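Local coordinates for lovastatin nonaketide synthase, polyketide synthase component (Aspergillus terreus, PDB 7CPX), which builds dihydromonacolin L, the nonaketide precursor of lovastatin, from malonyl-CoA units by repeated condensation and reduction with a single methylation while the chain stays on its carrier domain, at residues R1835-L1840 against A1913-V1918; F1850-E1855 against R2143-D2148; E1867-Y1872 against V1918-I1923; I1871-S1876 against I2129-E2134. The protein carries 2 engineered substitutions. All coordinates share one frame; numbering follows the deposited sequence.

Contact 1. Residues R1835-L1840 against A1913-V1918; sequences RAPVAL and ASIVHV
Ala1913 meets Ala1839 in a single backbone bridge, and their CB atoms lie 4.0 Å apart. The CA of Ala1913 also makes a CA-H...O contact with Val1838 O at 3.0 Å. Ser1914 comes next and holds both polar backbone atoms of Val1838. Its N donates to Val1838 O at 2.7 Å and at a fairly straight angle of 157°. Its OG accepts the N-H of Val1838 at 3.2 Å. The torsion sets this up: OG stands between the backbone N and the carbonyl carbon (chi1 63°), which points it at the N-H of Val1838. The same OG is hydrogen-bonded to Ser1833 O, so this buried hydroxyl has polar partners from Val1838 and from Ser1833 just before segment 1835-1840. Ile1915 follows with an apolar contact. Its CB packs against CG of Pro1837 at 4.0 Å, and the two side chains cross obliquely. His1917 reaches the edge of the contact, where NE2 approaches Pro1837 CG at 4.2 Å. ND1 of this ring is hydrogen-bonded to Thr1870 OG1, which ties it to strand 1869-1883. On its other side, segment 1835-1840 pairs with strand 1849-1853: Ala1839 bonds Glu1852 and Pro1837 bonds Ala1854. The arrangement is an isolated beta bridge, reinforced by a serine side chain, that joins the two-stranded antiparallel sheet of 1838-1842 and 1849-1853 to the mixed sheet containing strand 1915-1918.

Contact 2. Residues F1850-E1855 against R2143-D2148; sequences FLESAE and RVRSID
Phe1850 and Arg2143 make the aromatic part of this contact. The arginine side chain is extended from CG to NE and runs over one ring face. Its CD sits above the ring centre, 3.8 Å from the Phe1850 centroid, as a CH-pi contact. Its CZ lies 4.2 Å from the same centroid, which makes a cation-pi pair. The guanidinium and ring planes are 32° apart, so the guanidinium is tilted against the ring, and NH1 comes down toward CE2 and CD2 of the ring.

The backbone hydrogen bonds lie on either side of Glu1852. Arg2143 N donates to Leu1851 O at 2.6 Å. Ser1853 N donates to Arg2143 O at 3.2 Å. Between them, Glu1852 CA makes a CA-H...O contact with Arg2143 O at 2.9 Å. The two N-H...O bonds make a single bridge between Glu1852 and Arg2143.

The ionic part is a salt bridge from Arg2145 NH2 to Glu1852 OE2 at 2.9 Å. The bond is straight at 167°. The carboxylate oxygen lies near the guanidinium plane, but NH2 comes from above the carboxylate plane, and the two planes stand 90° apart. This is a one-point grip, not a two-oxygen pairing. OE2 also bonds Gln1841 NE2, and Arg2145 NH1 bridges to Glu2150. The backbone carbonyl of Ser1853 lies beneath the guanidinium.

Glu1852 and Arg2145 are both buried, so their opposite charges probably offset each other where the start of the ketoreductase region meets strand 1849-1853.

Contact 3. Residues E1867-Y1872 against V1918-I1923; sequences ETKTIY and VRPDYI
Lys1869 and Val1918 form an antiparallel hydrogen-bonded pair at the point where strand 1915-1918 ends beside the start of strand 1869-1883. Val1918 N donates to Lys1869 O at 2.9 Å, and Lys1869 N returns a bond to Val1918 O at 2.9 Å. Just before the pair, Thr1868 has OG1 anti to its carbonyl carbon (chi1 -57°), which leaves CG2 anti to the backbone N. This methyl rests 3.3 Å from Val1918 N, while OG1 bonds Gln1865 O. Beyond the pair, segment 1918-1923 leaves the sheet through a short 3-10 turn. In it, Tyr1922 N bonds Arg1919 O and Ile1923 N bonds Pro1920 O. The turn brings the chain round to strand 1923-1924, which pairs with strand 1901-1909 of the same mixed sheet. Lys1869 lies against this turn with its aliphatic part. Its CG meets Pro1920 CG at 3.8 Å, the side chains crossing at about a right angle. Its CB meets Ile1923 CD1 at 3.5 Å, and NZ leads away to a salt bridge with Glu1898. Ile1871 and Ile1923 reach toward each other tip to tip, with their CD1 atoms 3.9 Å apart. Val1918 CG1 packs beside the CD1 of Ile1871. Ala1907 borders both isoleucines from strand 1901-1909.

Contact 4. Residues I1871-S1876 against I2129-E2134; sequences IYVHFS and ISWPRE
Phe1875 pairs with Ser2130 and Ser1876 with Ile2129 in a short antiparallel ladder, the two segments running 162° apart. The Ser1876 pair is hydrogen-bonded in both directions, and the Phe1875 pair is non-hydrogen-bonded. Beyond the ladder, Trp2131 N donates to His1874 O. The indole then reaches back, and its NE1 donates to Ser1876 OG at 2.7 Å. That hydroxyl is also hydrogen-bonded to Asn1912 OD1. Val1873 CG1 packs at 3.5 Å from Trp2131 CD1. Further along, the Arg2133 and His1874 side chains cross at about a right angle. Arg2133 CD sits over the ring centre, 3.4 Å from the centroid, as a CH-pi contact. The chain bends at chi2 and chi3, placing CD and NE by the ring. The guanidinium plane is 12° from that of the imidazole. Arg2133 NH1 donates to Val1873 O at 3.2 Å from above that carbonyl plane. NH2 lies 3.4 Å from Tyr1872 CB and has a weak bond to Ser1834 O. His1874 is held from its own strand too: ND1 donates to Tyr1872 O at 3.1 Å, with the oxygen in the ring plane, which fixes the ring's rotation. Phe1875 CE1 meets Ser2130 OG at 3.3 Å. On the other side of the strand, His1874 and Phe1875 both face Gln1893. This is a classic beta bulge, placed where strand 1869-1883 turns a corner and takes strand 2128-2130 as a neighbour.

From the N terminus, residues 1835-1840, 1850-1855, 1867-1872 and 1871-1876 come first, one for each contact in order. Contact 1 closes first, at 1913-1918, and so crosses the other three. Contact 3 closes next and shares Val1918 with it. Contact 4 starts from the same strand as contact 3 but closes only at 2129-2134. Contact 2 closes last, at 2143-2148, and its loop encloses contacts 3 and 4. Contacts 3 and 4 bring neighbours to strand 1869-1883 of the mixed sheet. Contact 1 joins that sheet to hairpin 1838-1853, and contact 2 joins the hairpin to the ketoreductase region. Leu1851 packing on Trp2131 links contacts 2 and 4.

Contact 1. Residues R1835-L1840 against A1913-V1918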
# COMPACT_ATOMS: atom_id res chain seq x y z
N ARG A 1835 -22.91 45.76 28.42
CA ARG A 1835 -23.94 45.67 29.44
C ARG A 1835 -24.54 44.28 29.57
O ARG A 1835 -25.25 44.02 30.55
CB ARG A 1835 -25.06 46.67 29.16
CG ARG A 1835 -24.61 48.12 29.22
CD ARG A 1835 -25.69 49.06 28.71
NE ARG A 1835 -25.96 48.87 27.29
CZ ARG A 1835 -26.87 49.54 26.60
NH1 ARG A 1835 -27.64 50.45 27.17
NH2 ARG A 1835 -27.02 49.29 25.31
N ALA A 1836 -24.28 43.38 28.63
CA ALA A 1836 -24.76 42.01 28.70
C ALA A 1836 -23.57 41.06 28.83
O ALA A 1836 -22.60 41.20 28.07
CB ALA A 1836 -25.58 41.65 27.47
N PRO A 1837 -23.60 40.10 29.75
CA PRO A 1837 -22.46 39.18 29.87
C PRO A 1837 -22.21 38.43 28.57
O PRO A 1837 -23.07 37.71 28.06
CB PRO A 1837 -22.88 38.23 31.00
CG PRO A 1837 -23.89 38.99 31.78
CD PRO A 1837 -24.61 39.85 30.78
N VAL A 1838 -21.00 38.60 28.03
CA VAL A 1838 -20.57 37.92 26.82
C VAL A 1838 -19.23 37.26 27.11
O VAL A 1838 -18.26 37.95 27.45
CB VAL A 1838 -20.45 38.88 25.62
CG1 VAL A 1838 -19.80 38.18 24.45
CG2 VAL A 1838 -21.82 39.40 25.24
N ALA A 1839 -19.18 35.94 26.97
CA ALA A 1839 -17.98 35.17 27.26
C ALA A 1839 -17.25 34.81 25.97
O ALA A 1839 -17.86 34.39 24.99
CB ALA A 1839 -18.34 33.89 28.02
N LEU A 1840 -15.93 34.98 26.00
CA LEU A 1840 -15.07 34.58 24.88
C LEU A 1840 -14.80 33.09 25.04
O LEU A 1840 -13.75 32.67 25.52
CB LEU A 1840 -13.79 35.41 24.87
CG LEU A 1840 -12.81 35.20 23.72
CD1 LEU A 1840 -13.53 34.85 22.42
CD2 LEU A 1840 -12.00 36.47 23.53
N ALA A 1913 -15.62 36.72 30.55
CA ALA A 1913 -16.73 37.44 29.94
C ALA A 1913 -16.58 38.94 30.16
O ALA A 1913 -15.94 39.39 31.11
CB ALA A 1913 -18.07 36.97 30.51
N SER A 1914 -17.20 39.71 29.26
CA SER A 1914 -17.23 41.15 29.42
C SER A 1914 -17.79 41.54 30.78
O SER A 1914 -17.37 42.53 31.38
CB SER A 1914 -18.07 41.78 28.30
OG SER A 1914 -19.42 41.34 28.38
N ILE A 1915 -18.75 40.76 31.27
CA ILE A 1915 -19.32 40.95 32.60
C ILE A 1915 -19.23 39.63 33.35
O ILE A 1915 -19.65 38.59 32.83
CB ILE A 1915 -20.78 41.44 32.53
CG1 ILE A 1915 -20.85 42.73 31.72
CG2 ILE A 1915 -21.33 41.66 33.94
CD1 ILE A 1915 -22.25 43.30 31.57
N VAL A 1916 -18.67 39.68 34.55
CA VAL A 1916 -18.44 38.50 35.37
C VAL A 1916 -19.16 38.68 36.70
O VAL A 1916 -19.38 39.80 37.16
CB VAL A 1916 -16.94 38.26 35.60
CG1 VAL A 1916 -16.71 37.31 36.77
CG2 VAL A 1916 -16.30 37.70 34.34
N HIS A 1917 -19.53 37.56 37.32
CA HIS A 1917 -20.11 37.54 38.66
C HIS A 1917 -19.23 36.63 39.51
O HIS A 1917 -19.33 35.40 39.43
CB HIS A 1917 -21.56 37.05 38.62
CG HIS A 1917 -22.40 37.76 37.61
ND1 HIS A 1917 -22.83 39.06 37.77
CD2 HIS A 1917 -22.88 37.35 36.41
CE1 HIS A 1917 -23.55 39.41 36.72
NE2 HIS A 1917 -23.59 38.40 35.88
N VAL A 1918 -18.35 37.24 40.31
CA VAL A 1918 -17.32 36.50 41.03
C VAL A 1918 -17.31 36.93 42.49
O VAL A 1918 -17.51 38.11 42.81
CB VAL A 1918 -15.93 36.73 40.40
CG1 VAL A 1918 -15.49 38.17 40.58
CG2 VAL A 1918 -14.91 35.78 41.01

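Contact 2. Residues F1850-E1855 against R2143-D2148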
# COMPACT_ATOMS: atom_id res chain seq x y z
N PHE A 1850 -14.84 32.05 20.25
CA PHE A 1850 -15.94 32.84 19.73
C PHE A 1850 -16.65 33.52 20.88
O PHE A 1850 -16.68 33.01 22.00
CB PHE A 1850 -16.93 31.98 18.93
CG PHE A 1850 -17.41 30.76 19.68
CD1 PHE A 1850 -18.28 30.88 20.74
CD2 PHE A 1850 -16.98 29.50 19.30
CE1 PHE A 1850 -18.72 29.77 21.42
CE2 PHE A 1850 -17.42 28.38 19.98
CZ PHE A 1850 -18.29 28.52 21.04
N LEU A 1851 -17.25 34.67 20.59
CA LEU A 1851 -18.07 35.36 21.57
C LEU A 1851 -19.42 34.67 21.67
O LEU A 1851 -20.05 34.36 20.65
CB LEU A 1851 -18.26 36.82 21.17
CG LEU A 1851 -16.98 37.65 21.05
CD1 LEU A 1851 -17.28 39.03 20.47
CD2 LEU A 1851 -16.32 37.78 22.41
N GLU A 1852 -19.87 34.41 22.90
CA GLU A 1852 -21.16 33.79 23.13
C GLU A 1852 -21.85 34.48 24.30
O GLU A 1852 -21.21 35.15 25.11
CB GLU A 1852 -21.04 32.29 23.40
CG GLU A 1852 -20.34 31.94 24.71
CD GLU A 1852 -20.40 30.46 25.02
OE1 GLU A 1852 -20.83 29.69 24.14
OE2 GLU A 1852 -20.01 30.07 26.14
N SER A 1853 -23.17 34.33 24.36
CA SER A 1853 -23.93 34.93 25.44
C SER A 1853 -23.63 34.20 26.75
O SER A 1853 -23.76 32.98 26.83
CB SER A 1853 -25.42 34.88 25.14
OG SER A 1853 -26.17 35.47 26.19
N ALA A 1854 -23.23 34.96 27.77
CA ALA A 1854 -22.90 34.41 29.07
C ALA A 1854 -23.98 34.69 30.11
O ALA A 1854 -23.73 34.56 31.31
CB ALA A 1854 -21.56 34.98 29.56
N GLU A 1855 -25.18 35.07 29.66
CA GLU A 1855 -26.25 35.39 30.59
C GLU A 1855 -26.53 34.21 31.52
O GLU A 1855 -26.82 33.10 31.06
CB GLU A 1855 -27.51 35.76 29.81
CG GLU A 1855 -27.39 37.03 29.00
CD GLU A 1855 -28.61 37.30 28.14
OE1 GLU A 1855 -29.48 36.41 28.06
OE2 GLU A 1855 -28.69 38.40 27.55
N ARG A 2143 -22.40 34.66 19.60
CA ARG A 2143 -22.93 33.32 19.38
C ARG A 2143 -23.88 32.96 20.52
O ARG A 2143 -23.45 32.71 21.65
CB ARG A 2143 -21.79 32.31 19.28
CG ARG A 2143 -22.23 30.89 18.97
CD ARG A 2143 -21.06 30.06 18.47
NE ARG A 2143 -21.40 28.65 18.31
CZ ARG A 2143 -20.59 27.74 17.80
NH1 ARG A 2143 -19.38 28.06 17.35
NH2 ARG A 2143 -20.99 26.48 17.72
N VAL A 2144 -25.18 32.94 20.22
CA VAL A 2144 -26.20 32.74 21.24
C VAL A 2144 -25.90 31.49 22.05
O VAL A 2144 -25.31 30.53 21.53
CB VAL A 2144 -27.60 32.66 20.61
CG1 VAL A 2144 -28.65 32.46 21.68
CG2 VAL A 2144 -27.90 33.92 19.81
N ARG A 2145 -26.28 31.50 23.32
CA ARG A 2145 -26.11 30.37 24.22
C ARG A 2145 -27.46 29.76 24.55
O ARG A 2145 -28.47 30.46 24.64
CB ARG A 2145 -25.40 30.80 25.51
CG ARG A 2145 -25.36 29.72 26.59
CD ARG A 2145 -24.73 30.23 27.88
NE ARG A 2145 -23.28 30.16 27.85
CZ ARG A 2145 -22.50 30.34 28.91
NH1 ARG A 2145 -23.01 30.60 30.11
NH2 ARG A 2145 -21.18 30.24 28.77
N SER A 2146 -27.47 28.44 24.72
CA SER A 2146 -28.70 27.75 25.08
C SER A 2146 -29.19 28.22 26.44
O SER A 2146 -28.40 28.53 27.34
CB SER A 2146 -28.48 26.24 25.08
OG SER A 2146 -29.69 25.55 25.38
N ILE A 2147 -30.52 28.26 26.59
CA ILE A 2147 -31.10 28.72 27.84
C ILE A 2147 -30.65 27.85 29.00
O ILE A 2147 -30.41 28.35 30.11
CB ILE A 2147 -32.64 28.74 27.73
CG1 ILE A 2147 -33.26 29.51 28.89
CG2 ILE A 2147 -33.18 27.33 27.69
CD1 ILE A 2147 -33.04 31.00 28.82
N ASP A 2148 -30.51 26.55 28.77
CA ASP A 2148 -30.10 25.60 29.80
C ASP A 2148 -28.64 25.21 29.68
O ASP A 2148 -28.24 24.14 30.18
CB ASP A 2148 -30.99 24.35 29.75
CG ASP A 2148 -30.92 23.65 28.41
OD1 ASP A 2148 -30.22 24.15 27.50
OD2 ASP A 2148 -31.56 22.58 28.26

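Contact 3. Residues E1867-Y1872 against V1918-I1923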
# COMPACT_ATOMS: atom_id res chain seq x y z
N GLU A 1867 -22.28 37.84 48.30
CA GLU A 1867 -21.83 39.13 47.78
C GLU A 1867 -21.07 38.96 46.47
O GLU A 1867 -20.01 39.55 46.26
CB GLU A 1867 -20.97 39.85 48.82
CG GLU A 1867 -21.64 40.02 50.17
CD GLU A 1867 -20.75 40.71 51.19
OE1 GLU A 1867 -19.61 41.07 50.83
OE2 GLU A 1867 -21.19 40.89 52.34
N THR A 1868 -21.63 38.15 45.57
CA THR A 1868 -21.01 37.95 44.27
C THR A 1868 -20.94 39.28 43.54
O THR A 1868 -21.96 39.81 43.09
CB THR A 1868 -21.78 36.92 43.45
OG1 THR A 1868 -21.87 35.69 44.19
CG2 THR A 1868 -21.09 36.67 42.13
N LYS A 1869 -19.74 39.83 43.40
CA LYS A 1869 -19.55 41.12 42.78
C LYS A 1869 -19.65 41.01 41.26
O LYS A 1869 -19.19 40.03 40.67
CB LYS A 1869 -18.19 41.71 43.16
CG LYS A 1869 -17.89 41.70 44.65
CD LYS A 1869 -18.89 42.54 45.44
CE LYS A 1869 -18.77 44.02 45.10
NZ LYS A 1869 -19.65 44.86 45.97
N THR A 1870 -20.25 42.02 40.65
CA THR A 1870 -20.38 42.11 39.20
C THR A 1870 -19.26 42.99 38.68
O THR A 1870 -19.18 44.17 39.02
CB THR A 1870 -21.75 42.67 38.80
OG1 THR A 1870 -22.78 41.81 39.30
CG2 THR A 1870 -21.86 42.77 37.29
N ILE A 1871 -18.39 42.41 37.86
CA ILE A 1871 -17.24 43.09 37.29
C ILE A 1871 -17.50 43.29 35.81
O ILE A 1871 -17.62 42.32 35.06
CB ILE A 1871 -15.94 42.30 37.53
CG1 ILE A 1871 -15.77 42.00 39.02
CG2 ILE A 1871 -14.75 43.09 37.00
CD1 ILE A 1871 -14.58 41.11 39.32
N TYR A 1872 -17.58 44.54 35.39
CA TYR A 1872 -17.67 44.88 33.97
C TYR A 1872 -16.25 44.92 33.43
O TYR A 1872 -15.51 45.87 33.66
CB TYR A 1872 -18.39 46.22 33.78
CG TYR A 1872 -19.76 46.26 34.41
CD1 TYR A 1872 -19.92 46.54 35.76
CD2 TYR A 1872 -20.90 46.02 33.66
CE1 TYR A 1872 -21.17 46.58 36.34
CE2 TYR A 1872 -22.15 46.06 34.23
CZ TYR A 1872 -22.28 46.34 35.57
OH TYR A 1872 -23.53 46.38 36.15
N VAL A 1918 -18.35 37.24 40.31
CA VAL A 1918 -17.32 36.50 41.03
C VAL A 1918 -17.31 36.93 42.49
O VAL A 1918 -17.51 38.11 42.81
CB VAL A 1918 -15.93 36.73 40.40
CG1 VAL A 1918 -15.49 38.17 40.58
CG2 VAL A 1918 -14.91 35.78 41.01
N ARG A 1919 -17.06 35.97 43.38
CA ARG A 1919 -17.06 36.26 44.80
C ARG A 1919 -15.94 37.25 45.14
O ARG A 1919 -14.91 37.29 44.46
CB ARG A 1919 -16.87 34.98 45.61
CG ARG A 1919 -18.17 34.34 46.07
CD ARG A 1919 -17.94 33.17 47.01
NE ARG A 1919 -17.55 31.95 46.31
CZ ARG A 1919 -16.37 31.35 46.41
NH1 ARG A 1919 -15.42 31.81 47.21
NH2 ARG A 1919 -16.14 30.25 45.70
N PRO A 1920 -16.11 38.06 46.18
CA PRO A 1920 -15.06 39.03 46.54
C PRO A 1920 -13.74 38.38 46.89
O PRO A 1920 -12.69 39.02 46.76
CB PRO A 1920 -15.66 39.78 47.74
CG PRO A 1920 -17.12 39.52 47.68
CD PRO A 1920 -17.27 38.16 47.08
N ASP A 1921 -13.75 37.12 47.35
CA ASP A 1921 -12.51 36.45 47.71
C ASP A 1921 -11.54 36.36 46.54
O ASP A 1921 -10.34 36.20 46.76
CB ASP A 1921 -12.81 35.05 48.25
CG ASP A 1921 -13.78 35.07 49.41
OD1 ASP A 1921 -13.79 36.07 50.16
OD2 ASP A 1921 -14.52 34.08 49.58
N TYR A 1922 -12.04 36.46 45.31
CA TYR A 1922 -11.22 36.34 44.11
C TYR A 1922 -11.03 37.69 43.42
O TYR A 1922 -10.80 37.75 42.22
CB TYR A 1922 -11.85 35.35 43.13
CG TYR A 1922 -12.07 33.97 43.70
CD1 TYR A 1922 -11.06 33.02 43.68
CD2 TYR A 1922 -13.29 33.61 44.25
CE1 TYR A 1922 -11.25 31.76 44.20
CE2 TYR A 1922 -13.49 32.36 44.77
CZ TYR A 1922 -12.47 31.43 44.75
OH TYR A 1922 -12.68 30.17 45.27
N ILE A 1923 -11.13 38.79 44.18
CA ILE A 1923 -11.06 40.13 43.63
C ILE A 1923 -10.00 40.93 44.38
O ILE A 1923 -9.96 40.90 45.62
CB ILE A 1923 -12.43 40.85 43.72
CG1 ILE A 1923 -13.53 39.96 43.15
CG2 ILE A 1923 -12.37 42.18 42.98
CD1 ILE A 1923 -14.90 40.59 43.18

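Contact 4. Residues I1871-S1876 against I2129-E2134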
# COMPACT_ATOMS: atom_id res chain seq x y z
N ILE A 1871 -18.39 42.41 37.86
CA ILE A 1871 -17.24 43.09 37.29
C ILE A 1871 -17.50 43.29 35.81
O ILE A 1871 -17.62 42.32 35.06
CB ILE A 1871 -15.94 42.30 37.53
CG1 ILE A 1871 -15.77 42.00 39.02
CG2 ILE A 1871 -14.75 43.09 37.00
CD1 ILE A 1871 -14.58 41.11 39.32
N TYR A 1872 -17.58 44.54 35.39
CA TYR A 1872 -17.67 44.88 33.97
C TYR A 1872 -16.25 44.92 33.43
O TYR A 1872 -15.51 45.87 33.66
CB TYR A 1872 -18.39 46.22 33.78
CG TYR A 1872 -19.76 46.26 34.41
CD1 TYR A 1872 -19.92 46.54 35.76
CD2 TYR A 1872 -20.90 46.02 33.66
CE1 TYR A 1872 -21.17 46.58 36.34
CE2 TYR A 1872 -22.15 46.06 34.23
CZ TYR A 1872 -22.28 46.34 35.57
OH TYR A 1872 -23.53 46.38 36.15
N VAL A 1873 -15.87 43.87 32.71
CA VAL A 1873 -14.48 43.64 32.36
C VAL A 1873 -14.08 44.54 31.20
O VAL A 1873 -14.75 44.57 30.16
CB VAL A 1873 -14.25 42.17 32.01
CG1 VAL A 1873 -12.79 41.92 31.70
CG2 VAL A 1873 -14.70 41.28 33.15
N HIS A 1874 -12.99 45.29 31.38
CA HIS A 1874 -12.36 46.03 30.30
C HIS A 1874 -11.26 45.21 29.63
O HIS A 1874 -11.14 45.23 28.40
CB HIS A 1874 -11.76 47.34 30.83
CG HIS A 1874 -12.78 48.32 31.31
ND1 HIS A 1874 -13.87 47.95 32.07
CD2 HIS A 1874 -12.87 49.66 31.15
CE1 HIS A 1874 -14.59 49.02 32.35
NE2 HIS A 1874 -14.01 50.07 31.80
N PHE A 1875 -10.48 44.50 30.43
CA PHE A 1875 -9.39 43.67 29.93
C PHE A 1875 -9.39 42.34 30.67
O PHE A 1875 -9.78 42.27 31.84
CB PHE A 1875 -8.04 44.36 30.09
CG PHE A 1875 -7.97 45.71 29.44
CD1 PHE A 1875 -7.58 45.83 28.12
CD2 PHE A 1875 -8.29 46.86 30.15
CE1 PHE A 1875 -7.52 47.07 27.51
CE2 PHE A 1875 -8.23 48.10 29.55
CZ PHE A 1875 -7.84 48.21 28.23
N SER A 1876 -8.96 41.29 29.98
CA SER A 1876 -8.96 39.96 30.57
C SER A 1876 -7.87 39.11 29.94
O SER A 1876 -7.32 39.45 28.89
CB SER A 1876 -10.31 39.27 30.41
OG SER A 1876 -10.58 38.99 29.04
N ILE A 2129 -7.11 40.36 26.18
CA ILE A 2129 -8.28 40.79 25.43
C ILE A 2129 -8.77 42.11 26.00
O ILE A 2129 -8.93 42.27 27.22
CB ILE A 2129 -9.39 39.73 25.51
CG1 ILE A 2129 -8.93 38.42 24.88
CG2 ILE A 2129 -10.64 40.24 24.83
CD1 ILE A 2129 -9.42 37.21 25.64
N SER A 2130 -9.03 43.07 25.11
CA SER A 2130 -9.57 44.37 25.47
C SER A 2130 -11.06 44.35 25.17
O SER A 2130 -11.48 44.45 24.01
CB SER A 2130 -8.86 45.48 24.69
OG SER A 2130 -9.52 46.72 24.87
N TRP A 2131 -11.86 44.22 26.22
CA TRP A 2131 -13.31 44.13 26.05
C TRP A 2131 -13.88 45.50 25.74
O TRP A 2131 -13.65 46.45 26.51
CB TRP A 2131 -13.95 43.56 27.31
CG TRP A 2131 -13.72 42.10 27.48
CD1 TRP A 2131 -12.79 41.51 28.27
CD2 TRP A 2131 -14.44 41.04 26.84
NE1 TRP A 2131 -12.88 40.14 28.16
CE2 TRP A 2131 -13.89 39.83 27.29
CE3 TRP A 2131 -15.50 41.00 25.92
CZ2 TRP A 2131 -14.36 38.59 26.86
CZ3 TRP A 2131 -15.96 39.78 25.50
CH2 TRP A 2131 -15.39 38.59 25.97
N PRO A 2132 -14.63 45.67 24.65
CA PRO A 2132 -15.25 46.97 24.39
C PRO A 2132 -16.20 47.37 25.50
O PRO A 2132 -16.88 46.52 26.09
CB PRO A 2132 -15.98 46.76 23.06
CG PRO A 2132 -16.21 45.29 22.99
CD PRO A 2132 -15.03 44.66 23.65
N ARG A 2133 -16.25 48.67 25.79
CA ARG A 2133 -17.06 49.19 26.88
C ARG A 2133 -18.23 50.04 26.43
O ARG A 2133 -19.20 50.19 27.19
CB ARG A 2133 -16.19 50.01 27.84
CG ARG A 2133 -15.10 49.21 28.53
CD ARG A 2133 -15.67 47.96 29.18
NE ARG A 2133 -16.93 48.24 29.86
CZ ARG A 2133 -17.79 47.32 30.25
NH1 ARG A 2133 -17.55 46.03 30.08
NH2 ARG A 2133 -18.93 47.70 30.82
N GLU A 2134 -18.18 50.61 25.23
CA GLU A 2134 -19.28 51.40 24.70
C GLU A 2134 -20.22 50.50 23.92
O GLU A 2134 -19.78 49.59 23.21
CB GLU A 2134 -18.77 52.53 23.82
CG GLU A 2134 -17.79 53.46 24.52
CD GLU A 2134 -18.40 54.16 25.72
OE1 GLU A 2134 -19.64 54.16 25.84
OE2 GLU A 2134 -17.63 54.69 26.55